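Local coordinates for protein CCR4-not transcription complex subunit 1 (Chaetomium thermophilum var. thermophilum DSM 1495, PDB 6H3Z) that probably acts as the scaffold subunit of the CCR4-NOT mRNA deadenylase complex, of which this chain is a MIF4G-like domain, at residues F129-L138 with D150-M161. Numbering follows the deposited sequence.
Sequences FHQQPGHLFL and DLLDWKNIDMAM
His130 lays one face of its imidazole over Asp153, whose CB stands 4.0 Å from the ring centroid, almost on the normal, in a CH-pi contact; the carboxylate plane is turned nearly perpendicular to the ring. With CG beside the backbone N (chi1 -70°), the ring reaches across to the residues leading into helix 154-166, where NE2 donates to Asp150 O at 2.9 Å. That bond is bent, 132° at the hydrogen, and the carbonyl lies 31° out of the imidazole plane, although the donor meets a lone pair in the carbonyl plane. Asp153 serves a second purpose as the N-cap of the helix: its OD1 accepts from Asn156 N at 3.0 Å through the anti lone pair, a nearly straight bond that ties the carboxylate to the first turn.

Beside the histidine, Leu151 covers a face of the Phe129 ring, CD1 lying 4.1 Å from the centroid. Farther along, Gly134 passes close over the helix, its CA 3.6 Å from Asn156 O, while the methyl of Ala160 fits against the backbone between Gly134 and His135. Apolar side chains finish the interface: Phe137 CB meets Ile157 CG1 at 3.7 Å, and Leu138 spreads its two methyls, CD1 against Ala160 CB and CD2 against Met161 CG. The case illustrates how one loop can follow a helix from the residues leading into it, past its N-cap, and along its first two turns.

The contact thus joins the loop between helices 118-129 and 140-146 to helix 154-166 within the all-helical MIF4G-like domain. Helix 140-146 supplies Ile143 to Phe137, Leu152 and Ile157, Leu151 and Asp150 are engaged by helix 100-116, the latter through a salt bridge to Arg114, and Met161 reaches helix 172-183.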
# COMPACT_ATOMS: atom_id res chain seq x y z
N PHE A 129 7.23 -1.03 -6.99
CA PHE A 129 6.66 -0.10 -6.02
C PHE A 129 7.50 1.18 -5.94
O PHE A 129 6.96 2.29 -6.05
CB PHE A 129 6.48 -0.77 -4.65
CG PHE A 129 5.16 -1.46 -4.50
CD1 PHE A 129 4.88 -2.62 -5.23
CD2 PHE A 129 4.17 -0.94 -3.69
CE1 PHE A 129 3.64 -3.25 -5.13
CE2 PHE A 129 2.92 -1.57 -3.58
CZ PHE A 129 2.67 -2.72 -4.30
N HIS A 130 8.83 1.00 -5.86
CA HIS A 130 9.82 2.08 -5.77
C HIS A 130 10.04 2.85 -7.07
O HIS A 130 10.83 3.79 -7.09
CB HIS A 130 11.16 1.54 -5.21
CG HIS A 130 11.10 1.15 -3.75
ND1 HIS A 130 12.18 1.37 -2.91
CD2 HIS A 130 10.09 0.59 -3.03
CE1 HIS A 130 11.80 0.93 -1.72
NE2 HIS A 130 10.56 0.45 -1.74
N GLN A 131 9.31 2.48 -8.14
CA GLN A 131 9.33 3.08 -9.48
C GLN A 131 8.07 3.93 -9.71
O GLN A 131 7.96 4.62 -10.71
CB GLN A 131 9.34 1.98 -10.55
CG GLN A 131 10.70 1.62 -11.12
CD GLN A 131 10.63 0.36 -11.97
OE1 GLN A 131 11.31 -0.63 -11.71
NE2 GLN A 131 9.79 0.36 -13.01
N GLN A 132 7.08 3.80 -8.82
CA GLN A 132 5.82 4.53 -8.94
C GLN A 132 5.93 5.96 -8.48
O GLN A 132 6.58 6.21 -7.46
CB GLN A 132 4.74 3.87 -8.08
CG GLN A 132 4.37 2.46 -8.47
CD GLN A 132 4.17 2.28 -9.94
OE1 GLN A 132 4.90 1.51 -10.55
NE2 GLN A 132 3.21 2.99 -10.55
N PRO A 133 5.22 6.92 -9.12
CA PRO A 133 5.24 8.29 -8.62
C PRO A 133 4.66 8.38 -7.21
O PRO A 133 3.60 7.82 -6.91
CB PRO A 133 4.40 9.05 -9.66
CG PRO A 133 3.56 8.04 -10.28
CD PRO A 133 4.39 6.81 -10.33
N GLY A 134 5.42 9.03 -6.33
CA GLY A 134 5.11 9.19 -4.92
C GLY A 134 3.68 9.51 -4.57
O GLY A 134 3.17 9.01 -3.57
N HIS A 135 3.02 10.35 -5.39
CA HIS A 135 1.63 10.76 -5.15
C HIS A 135 0.64 9.60 -5.08
O HIS A 135 -0.43 9.76 -4.49
CB HIS A 135 1.17 11.81 -6.17
CG HIS A 135 1.06 11.30 -7.57
ND1 HIS A 135 2.13 11.39 -8.45
CD2 HIS A 135 0.01 10.73 -8.20
CE1 HIS A 135 1.68 10.89 -9.60
NE2 HIS A 135 0.43 10.45 -9.49
N LEU A 136 0.99 8.44 -5.66
CA LEU A 136 0.14 7.25 -5.63
C LEU A 136 -0.02 6.71 -4.23
O LEU A 136 -1.04 6.11 -3.91
CB LEU A 136 0.71 6.15 -6.52
CG LEU A 136 0.58 6.36 -8.02
CD1 LEU A 136 1.44 5.37 -8.76
CD2 LEU A 136 -0.88 6.26 -8.48
N PHE A 137 0.98 6.93 -3.38
CA PHE A 137 1.02 6.45 -2.00
C PHE A 137 0.43 7.44 -1.04
O PHE A 137 0.29 7.10 0.13
CB PHE A 137 2.45 6.08 -1.60
CG PHE A 137 3.06 5.06 -2.52
CD1 PHE A 137 2.81 3.71 -2.35
CD2 PHE A 137 3.83 5.47 -3.61
CE1 PHE A 137 3.35 2.77 -3.22
CE2 PHE A 137 4.36 4.53 -4.49
CZ PHE A 137 4.12 3.19 -4.29
N LEU A 138 0.04 8.63 -1.54
CA LEU A 138 -0.52 9.68 -0.71
C LEU A 138 -1.96 9.39 -0.31
O LEU A 138 -2.88 10.16 -0.62
CB LEU A 138 -0.35 11.08 -1.34
CG LEU A 138 1.09 11.61 -1.52
CD1 LEU A 138 1.07 13.09 -1.67
CD2 LEU A 138 2.01 11.25 -0.35
N ASP A 150 8.58 -3.96 2.48
CA ASP A 150 9.75 -3.22 2.00
C ASP A 150 9.41 -2.34 0.81
O ASP A 150 10.30 -1.79 0.16
CB ASP A 150 10.88 -4.20 1.63
CG ASP A 150 10.53 -5.31 0.65
OD1 ASP A 150 9.43 -5.92 0.80
OD2 ASP A 150 11.40 -5.67 -0.17
N LEU A 151 8.11 -2.20 0.55
CA LEU A 151 7.55 -1.52 -0.62
C LEU A 151 7.34 -0.02 -0.47
O LEU A 151 7.04 0.61 -1.46
CB LEU A 151 6.24 -2.20 -1.03
CG LEU A 151 6.30 -3.74 -1.16
CD1 LEU A 151 4.94 -4.33 -1.12
CD2 LEU A 151 7.02 -4.17 -2.41
N LEU A 152 7.54 0.57 0.70
CA LEU A 152 7.35 2.02 0.86
C LEU A 152 8.66 2.79 0.62
O LEU A 152 9.68 2.44 1.23
CB LEU A 152 6.75 2.36 2.25
CG LEU A 152 5.28 1.98 2.47
CD1 LEU A 152 4.93 1.95 3.94
CD2 LEU A 152 4.33 2.91 1.69
N ASP A 153 8.65 3.80 -0.29
CA ASP A 153 9.84 4.62 -0.58
C ASP A 153 9.61 6.00 0.01
O ASP A 153 8.85 6.80 -0.57
CB ASP A 153 10.11 4.71 -2.08
CG ASP A 153 11.48 5.24 -2.40
OD1 ASP A 153 11.66 6.46 -2.36
OD2 ASP A 153 12.37 4.42 -2.68
N TRP A 154 10.24 6.27 1.18
CA TRP A 154 10.04 7.52 1.91
C TRP A 154 10.58 8.74 1.18
O TRP A 154 9.98 9.80 1.35
CB TRP A 154 10.55 7.45 3.34
CG TRP A 154 9.89 6.39 4.17
CD1 TRP A 154 10.51 5.35 4.79
CD2 TRP A 154 8.48 6.24 4.44
NE1 TRP A 154 9.58 4.58 5.46
CE2 TRP A 154 8.33 5.10 5.26
CE3 TRP A 154 7.33 6.97 4.07
CZ2 TRP A 154 7.08 4.66 5.72
CZ3 TRP A 154 6.09 6.53 4.54
CH2 TRP A 154 5.98 5.39 5.35
N LYS A 155 11.62 8.60 0.31
CA LYS A 155 12.08 9.75 -0.49
C LYS A 155 10.97 10.18 -1.48
O LYS A 155 10.61 11.36 -1.51
CB LYS A 155 13.44 9.52 -1.20
CG LYS A 155 13.85 10.75 -2.03
CD LYS A 155 15.23 10.71 -2.70
CE LYS A 155 15.40 11.75 -3.83
NZ LYS A 155 15.44 13.18 -3.38
N ASN A 156 10.39 9.21 -2.22
CA ASN A 156 9.31 9.45 -3.19
C ASN A 156 8.09 10.02 -2.50
O ASN A 156 7.56 11.03 -2.98
CB ASN A 156 8.93 8.16 -3.93
CG ASN A 156 9.87 7.71 -5.00
OD1 ASN A 156 10.97 8.24 -5.19
ND2 ASN A 156 9.45 6.69 -5.73
N ILE A 157 7.66 9.39 -1.38
CA ILE A 157 6.51 9.84 -0.59
C ILE A 157 6.75 11.27 -0.09
O ILE A 157 5.86 12.11 -0.22
CB ILE A 157 6.16 8.81 0.55
CG1 ILE A 157 5.50 7.55 -0.02
CG2 ILE A 157 5.29 9.42 1.64
CD1 ILE A 157 5.50 6.36 0.88
N ASP A 158 7.99 11.54 0.46
CA ASP A 158 8.39 12.85 0.98
C ASP A 158 8.29 13.91 -0.09
O ASP A 158 7.67 14.94 0.15
CB ASP A 158 9.81 12.84 1.56
CG ASP A 158 10.28 14.16 2.15
OD1 ASP A 158 9.44 14.90 2.68
OD2 ASP A 158 11.50 14.40 2.18
N MET A 159 8.87 13.64 -1.26
CA MET A 159 8.87 14.54 -2.41
C MET A 159 7.46 14.89 -2.89
O MET A 159 7.21 16.03 -3.30
CB MET A 159 9.71 13.94 -3.54
CG MET A 159 11.20 14.03 -3.30
SD MET A 159 11.82 15.69 -2.88
CE MET A 159 11.59 16.56 -4.46
N ALA A 160 6.54 13.90 -2.84
CA ALA A 160 5.15 13.99 -3.25
C ALA A 160 4.37 14.96 -2.38
O ALA A 160 3.66 15.82 -2.92
CB ALA A 160 4.50 12.62 -3.22
N MET A 161 4.48 14.83 -1.03
CA MET A 161 3.82 15.69 -0.06
C MET A 161 4.41 17.08 -0.16
O MET A 161 3.66 18.04 -0.14
CB MET A 161 4.00 15.19 1.37
CG MET A 161 3.50 13.80 1.61
SD MET A 161 4.21 13.10 3.14
CE MET A 161 2.91 13.40 4.20